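Local coordinates for protein aspartokinase (Synechocystis, PDB 3L76) that probably catalyses the ATP-dependent phosphorylation of aspartate to 4-phospho-L-aspartate, and binds lysine and threonine at its ACT domains, at residues A[3-8]-A[35-40]; A[269-274]-A[321-326]; A[329-334]-A[347-352]. All coordinates share one frame; numbering follows the deposited sequence. Where two conformers were deposited one is given.

Contact 1: A[3-8]-A[35-40]; sequences LIVQKF and SLVVVV
I4 N donates to S35 O at 2.9 Å with an N-H...O angle of 177°, and I4 O takes V37 N at 3.1 Å. Two residues on, Q6 N reaches V37 O, Q6 O receives V39 N at 2.8 Å, and F8 N closes the series on V39 O. I4 and Q6 thus bond through both N and O, as a parallel register requires; the segment axes run 20° apart. These are neighbouring strands of the amino acid kinase fold, joined through helix 16-31 in a beta-alpha-beta unit. On the face of the sheet that bears Q6, F8 and L36, this helix supplies V22, I26 and T29. Q6 CG is anti to the carbonyl carbon (chi1 -58°) and the chain is extended beyond it. There the CD2 methyl of L36 lies over the flat face of the Q6 amide, 3.7 Å from NE2, while NE2 also makes a weak hydrogen bond to E172. The F8 ring turns its edge to V38, CD1 lying 3.9 Å from CG1, and stacks with Y174. On the other face K7 CB meets V39 CB at 4.0 Å, and helix 154-166 packs against V5, K7 and V37.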
# COMPACT_ATOMS: atom_id res chain seq x y z
N LEU A 3 23.08 -18.34 9.21
CA LEU A 3 22.18 -17.18 9.20
C LEU A 3 22.60 -16.08 8.23
O LEU A 3 23.56 -15.34 8.49
CB LEU A 3 22.02 -16.60 10.60
CG LEU A 3 20.99 -15.46 10.72
CD1 LEU A 3 19.65 -15.91 10.15
CD2 LEU A 3 20.85 -14.99 12.16
N ILE A 4 21.87 -15.97 7.13
CA ILE A 4 22.20 -15.07 6.04
C ILE A 4 21.06 -14.09 5.78
O ILE A 4 19.91 -14.52 5.60
CB ILE A 4 22.44 -15.86 4.74
CG1 ILE A 4 23.53 -16.91 4.93
CG2 ILE A 4 22.79 -14.94 3.59
CD1 ILE A 4 23.68 -17.84 3.74
N VAL A 5 21.35 -12.80 5.76
CA VAL A 5 20.38 -11.81 5.31
C VAL A 5 20.65 -11.48 3.86
O VAL A 5 21.74 -11.03 3.52
CB VAL A 5 20.45 -10.52 6.12
CG1 VAL A 5 19.38 -9.53 5.62
CG2 VAL A 5 20.32 -10.78 7.62
N GLN A 6 19.67 -11.70 2.99
CA GLN A 6 19.80 -11.34 1.58
C GLN A 6 18.87 -10.18 1.22
O GLN A 6 17.77 -10.06 1.76
CB GLN A 6 19.51 -12.54 0.67
CG GLN A 6 20.41 -13.75 0.91
CD GLN A 6 20.14 -14.87 -0.09
OE1 GLN A 6 19.18 -14.83 -0.85
NE2 GLN A 6 21.00 -15.88 -0.08
N LYS A 7 19.32 -9.32 0.31
CA LYS A 7 18.49 -8.22 -0.17
C LYS A 7 18.51 -8.23 -1.69
O LYS A 7 19.53 -8.51 -2.30
CB LYS A 7 18.96 -6.86 0.37
CG LYS A 7 19.45 -5.90 -0.71
CD LYS A 7 18.45 -4.77 -1.02
CE LYS A 7 18.97 -3.92 -2.19
NZ LYS A 7 18.19 -2.68 -2.45
N PHE A 8 17.35 -7.94 -2.28
CA PHE A 8 17.21 -7.92 -3.73
C PHE A 8 16.61 -6.60 -4.17
O PHE A 8 15.55 -6.20 -3.69
CB PHE A 8 16.32 -9.08 -4.19
CG PHE A 8 16.93 -10.43 -3.96
CD1 PHE A 8 16.71 -11.12 -2.77
CD2 PHE A 8 17.72 -11.03 -4.93
CE1 PHE A 8 17.26 -12.38 -2.56
CE2 PHE A 8 18.29 -12.28 -4.72
CZ PHE A 8 18.06 -12.96 -3.54
N SER A 35 19.66 -20.47 7.22
CA SER A 35 18.44 -19.75 7.54
C SER A 35 18.47 -18.39 6.83
O SER A 35 19.50 -17.70 6.84
CB SER A 35 18.33 -19.56 9.04
OG SER A 35 18.38 -20.82 9.69
N LEU A 36 17.35 -18.00 6.23
CA LEU A 36 17.34 -16.82 5.38
C LEU A 36 16.32 -15.76 5.77
O LEU A 36 15.13 -16.05 5.91
CB LEU A 36 17.12 -17.22 3.92
CG LEU A 36 18.42 -17.41 3.13
CD1 LEU A 36 19.14 -18.66 3.62
CD2 LEU A 36 18.12 -17.51 1.65
N VAL A 37 16.81 -14.52 5.94
CA VAL A 37 15.96 -13.34 6.05
C VAL A 37 16.13 -12.51 4.78
O VAL A 37 17.24 -12.12 4.43
CB VAL A 37 16.32 -12.48 7.26
CG1 VAL A 37 15.54 -11.17 7.23
CG2 VAL A 37 16.04 -13.25 8.55
N VAL A 38 15.02 -12.26 4.09
CA VAL A 38 15.07 -11.57 2.81
C VAL A 38 14.42 -10.19 2.84
O VAL A 38 13.30 -10.02 3.30
CB VAL A 38 14.44 -12.40 1.69
CG1 VAL A 38 14.47 -11.64 0.38
CG2 VAL A 38 15.18 -13.71 1.53
N VAL A 39 15.17 -9.20 2.34
CA VAL A 39 14.67 -7.85 2.14
C VAL A 39 14.48 -7.65 0.64
O VAL A 39 15.33 -8.03 -0.16
CB VAL A 39 15.68 -6.80 2.62
CG1 VAL A 39 15.22 -5.42 2.21
CG2 VAL A 39 15.90 -6.88 4.14
N VAL A 40 13.36 -7.07 0.25
CA VAL A 40 13.08 -6.88 -1.16
C VAL A 40 12.68 -5.45 -1.41
O VAL A 40 11.99 -4.85 -0.58
CB VAL A 40 11.95 -7.82 -1.65
CG1 VAL A 40 11.87 -7.84 -3.17
CG2 VAL A 40 12.15 -9.23 -1.13

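Contact 2: A[269-274]-A[321-326]; sequences DQAKVA and DLLNTA
L323 packs against A271 and V273, fixing the chain after strand 311-318 to one face of strand 271-279. This is the helix-on-sheet layering of an ACT domain, in which helices 284-294 and 323-333 belong to a ferredoxin-like beta-alpha-beta-beta-alpha-beta fold. A271 and V273, two residues apart on the strand, both point toward the helix, whereas K272 between them points away and bonds through NZ to Q480 OE1. The tight part centres on L323, whose CG is anti to the backbone N (chi1 173°). A271 CB lies in the fork of the leucine, 4.0 Å from both CD1 and CD2; CD1 alone goes on to K272 O and to V273. The L323 and V273 side chains cross obliquely, with CD1 3.5 Å from CG2. Closer to the backbone, L323 CB itself approaches A271 CB to 3.8 Å. L323 also touches V351 and K353 of the adjoining strand 348-361. An alanine here, without CG, CD1 and CD2, would probably leave a gap between A271, V273 and V351. The looser, more polar part lies toward D269 and D321. D269 is partly exposed and D321 exposed; neither side chain makes a close approach across the contact, and D269 OD1 instead accepts a hydrogen bond from K320 N. Farther along the helix, A326 returns to the strand, three residues after L323, and its N is held by L322 O at 2.8 Å. Its side chain lies about 11 Å from a bound lysine, so the contact belongs to the body of the regulatory domain and is no part of that pocket's lining. V273 CG2 bridges the two helix residues: besides L323 CD1 it meets A326 CB, at 4.0 Å.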
# COMPACT_ATOMS: atom_id res chain seq x y z
N ASP A 269 49.56 14.25 16.79
CA ASP A 269 50.88 13.93 16.28
C ASP A 269 50.98 14.42 14.84
O ASP A 269 50.96 13.63 13.89
CB ASP A 269 51.12 12.43 16.39
CG ASP A 269 52.55 12.04 16.08
OD1 ASP A 269 53.42 12.94 16.00
OD2 ASP A 269 52.79 10.84 15.89
N GLN A 270 51.06 15.74 14.70
CA GLN A 270 51.03 16.41 13.40
C GLN A 270 51.99 17.59 13.41
O GLN A 270 52.15 18.27 14.42
CB GLN A 270 49.60 16.90 13.08
CG GLN A 270 48.58 15.81 12.85
CD GLN A 270 48.43 15.40 11.39
OE1 GLN A 270 48.58 16.22 10.48
NE2 GLN A 270 48.12 14.12 11.15
N ALA A 271 52.64 17.83 12.27
CA ALA A 271 53.49 19.00 12.07
C ALA A 271 53.48 19.38 10.59
O ALA A 271 53.53 18.51 9.71
CB ALA A 271 54.92 18.74 12.56
N LYS A 272 53.42 20.68 10.32
CA LYS A 272 53.30 21.16 8.95
C LYS A 272 54.65 21.56 8.32
O LYS A 272 55.47 22.27 8.93
CB LYS A 272 52.32 22.34 8.88
CG LYS A 272 52.09 22.89 7.47
CD LYS A 272 51.45 24.26 7.49
CE LYS A 272 52.43 25.32 7.98
NZ LYS A 272 51.88 26.71 7.89
N VAL A 273 54.87 21.08 7.11
CA VAL A 273 55.84 21.66 6.22
C VAL A 273 55.11 22.27 5.02
O VAL A 273 54.27 21.63 4.41
CB VAL A 273 56.86 20.63 5.71
CG1 VAL A 273 57.87 21.31 4.84
CG2 VAL A 273 57.55 19.91 6.87
N ALA A 274 55.43 23.52 4.69
CA ALA A 274 54.87 24.12 3.49
C ALA A 274 55.98 24.69 2.60
O ALA A 274 56.94 25.30 3.09
CB ALA A 274 53.86 25.22 3.86
N ASP A 321 57.88 13.86 15.11
CA ASP A 321 59.26 13.41 15.20
C ASP A 321 59.96 13.41 13.85
O ASP A 321 61.19 13.30 13.76
CB ASP A 321 59.31 12.00 15.79
CG ASP A 321 59.10 11.99 17.29
OD1 ASP A 321 59.30 13.05 17.93
OD2 ASP A 321 58.75 10.93 17.84
N LEU A 322 59.16 13.49 12.79
CA LEU A 322 59.67 13.49 11.43
C LEU A 322 59.79 14.89 10.84
O LEU A 322 60.34 15.06 9.76
CB LEU A 322 58.78 12.62 10.55
CG LEU A 322 59.50 11.44 9.92
CD1 LEU A 322 60.67 11.02 10.77
CD2 LEU A 322 58.54 10.31 9.79
N LEU A 323 59.26 15.89 11.54
CA LEU A 323 59.25 17.26 11.03
C LEU A 323 60.64 17.76 10.63
O LEU A 323 60.83 18.33 9.56
CB LEU A 323 58.68 18.22 12.06
CG LEU A 323 58.83 19.67 11.60
CD1 LEU A 323 58.00 19.85 10.34
CD2 LEU A 323 58.41 20.64 12.68
N ASN A 324 61.61 17.56 11.52
CA ASN A 324 62.99 17.96 11.23
C ASN A 324 63.53 17.30 9.97
O ASN A 324 64.06 17.97 9.09
CB ASN A 324 63.90 17.67 12.43
CG ASN A 324 63.72 18.68 13.55
OD1 ASN A 324 63.07 19.71 13.39
ND2 ASN A 324 64.31 18.39 14.70
N THR A 325 63.41 15.98 9.88
CA THR A 325 63.82 15.29 8.66
C THR A 325 63.10 15.90 7.48
O THR A 325 63.72 16.25 6.48
CB THR A 325 63.44 13.82 8.69
OG1 THR A 325 64.10 13.17 9.78
CG2 THR A 325 63.83 13.17 7.39
N ALA A 326 61.79 16.03 7.60
CA ALA A 326 60.95 16.48 6.49
C ALA A 326 61.31 17.89 6.02
O ALA A 326 61.29 18.17 4.82
CB ALA A 326 59.48 16.38 6.88

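Contact 3: A[329-334]-A[347-352]; sequences VTSAIA and AEIIVE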
# COMPACT_ATOMS: atom_id res chain seq x y z
N VAL A 329 64.88 17.84 4.06
CA VAL A 329 64.74 17.30 2.71
C VAL A 329 64.04 18.29 1.79
O VAL A 329 64.47 18.50 0.65
CB VAL A 329 63.92 16.00 2.69
CG1 VAL A 329 63.90 15.44 1.28
CG2 VAL A 329 64.49 14.99 3.67
N THR A 330 62.96 18.87 2.28
CA THR A 330 62.23 19.88 1.54
C THR A 330 63.13 21.08 1.24
O THR A 330 63.17 21.57 0.11
CB THR A 330 60.93 20.32 2.27
OG1 THR A 330 60.09 19.17 2.51
CG2 THR A 330 60.15 21.35 1.45
N SER A 331 63.88 21.54 2.25
CA SER A 331 64.80 22.66 2.06
C SER A 331 65.83 22.39 0.97
O SER A 331 66.36 23.34 0.38
CB SER A 331 65.52 23.01 3.37
OG SER A 331 64.67 23.75 4.23
N ALA A 332 66.08 21.12 0.69
CA ALA A 332 67.11 20.76 -0.28
C ALA A 332 66.59 20.61 -1.71
O ALA A 332 67.29 20.90 -2.67
CB ALA A 332 67.84 19.50 0.17
N ILE A 333 65.35 20.15 -1.85
CA ILE A 333 64.72 20.07 -3.16
C ILE A 333 64.38 21.47 -3.69
O ILE A 333 64.52 21.75 -4.88
CB ILE A 333 63.41 19.28 -3.10
CG1 ILE A 333 63.61 17.98 -2.32
CG2 ILE A 333 62.90 19.01 -4.50
CD1 ILE A 333 62.31 17.30 -1.96
N ALA A 334 63.94 22.34 -2.79
CA ALA A 334 63.44 23.67 -3.15
C ALA A 334 64.26 24.44 -4.21
O ALA A 334 63.70 24.88 -5.21
CB ALA A 334 63.23 24.54 -1.89
N ALA A 347 59.96 29.47 -3.88
CA ALA A 347 60.09 28.19 -3.20
C ALA A 347 60.79 28.30 -1.84
O ALA A 347 61.91 27.84 -1.67
CB ALA A 347 60.83 27.22 -4.09
N GLU A 348 60.11 28.90 -0.87
CA GLU A 348 60.63 29.13 0.47
C GLU A 348 59.91 28.17 1.42
O GLU A 348 58.72 27.89 1.23
CB GLU A 348 60.39 30.59 0.87
CG GLU A 348 60.32 30.89 2.36
CD GLU A 348 59.62 32.21 2.66
OE1 GLU A 348 59.61 32.61 3.84
OE2 GLU A 348 59.09 32.84 1.71
N ILE A 349 60.62 27.66 2.41
CA ILE A 349 60.06 26.64 3.29
C ILE A 349 59.67 27.21 4.66
O ILE A 349 60.42 28.01 5.24
CB ILE A 349 61.04 25.45 3.43
CG1 ILE A 349 61.33 24.85 2.05
CG2 ILE A 349 60.48 24.39 4.37
CD1 ILE A 349 62.32 25.67 1.23
N ILE A 350 58.50 26.81 5.15
CA ILE A 350 58.08 27.14 6.51
C ILE A 350 57.62 25.88 7.20
O ILE A 350 57.37 24.86 6.56
CB ILE A 350 56.99 28.22 6.58
CG1 ILE A 350 55.64 27.64 6.12
CG2 ILE A 350 57.43 29.46 5.79
CD1 ILE A 350 54.60 28.68 5.76
N VAL A 351 57.48 25.96 8.52
CA VAL A 351 57.31 24.78 9.33
C VAL A 351 56.45 25.21 10.51
O VAL A 351 56.58 26.34 10.98
CB VAL A 351 58.71 24.25 9.73
CG1 VAL A 351 59.16 24.83 11.05
CG2 VAL A 351 58.72 22.77 9.75
N GLU A 352 55.55 24.35 10.97
CA GLU A 352 54.66 24.72 12.07
C GLU A 352 54.41 23.52 12.98
O GLU A 352 53.83 22.52 12.56
CB GLU A 352 53.34 25.27 11.51
CG GLU A 352 52.43 25.92 12.55
CD GLU A 352 51.06 26.21 12.01
OE1 GLU A 352 50.78 25.86 10.83
OE2 GLU A 352 50.25 26.77 12.76
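I349 points from its strand at the helix, and T330, S331 and A334 meet it at different points along its side chain. CG1 of I349 is anti to its carbonyl carbon (chi1 -59°), and there T330 CG2 approaches to 3.7 Å, the two side chains lying at a slant to one another. Farther out, I349 CD1 rests 4.0 Å from S331 CA and 3.4 Å from A334 CB. I349 has two deposited conformers, and its side-chain distances hold for the one described. The CB of S331 does not point at the strand, and its OG stays 4.1 Å from I349 CB. The polar atoms of the two hydroxyl residues are engaged within the helix: T330 OG1 hydrogen-bonds to A326 O, and S331 OG bonds weakly to E327 O. T330 therefore offers its methyl to the strand, CG2 being anti to its backbone N. Beyond I349, A334 CB faces A347, 3.6 Å from its O and 4.2 Å from its CB. A347 has a positive phi of 45° and shares L276 with E348 in a G1 beta bulge, immediately before strand 348-361; its O accepts a hydrogen bond from R338 NH2. In the ACT domain this packing lays the second helix, 323-333, on the face of strand 348-361 and its neighbour 271-279, whose L275 packs on both T330 and I349, while I333 turns to helix 284-294. Since carbon atoms make nearly all the touches and the hydroxyls bond within their own helix, the contact is held by the fit of apolar surfaces rather than by directional bonds.

In the fold
Contact 1 lies in the amino acid kinase region, its centre about 50 Å from that of contact 2 and about 57 Å from that of contact 3, on the opposite side of the chain's centre. It is a buried strand-to-strand pairing, carried by main-chain hydrogen bonds. Contacts 2 and 3 instead set successive parts of helix 323-333 on neighbouring strands of one ACT sheet, and both rely on apolar packing. Their centres are about 11 Å apart and they touch directly: A274 O lies 3.0 Å from I350 N, V351 CG2 packs on K272 O, and K272 forms a long, weak ion pair with E352. All the touching residues of contact 2 are buried, whereas S331 and I349 of contact 3 remain partly exposed.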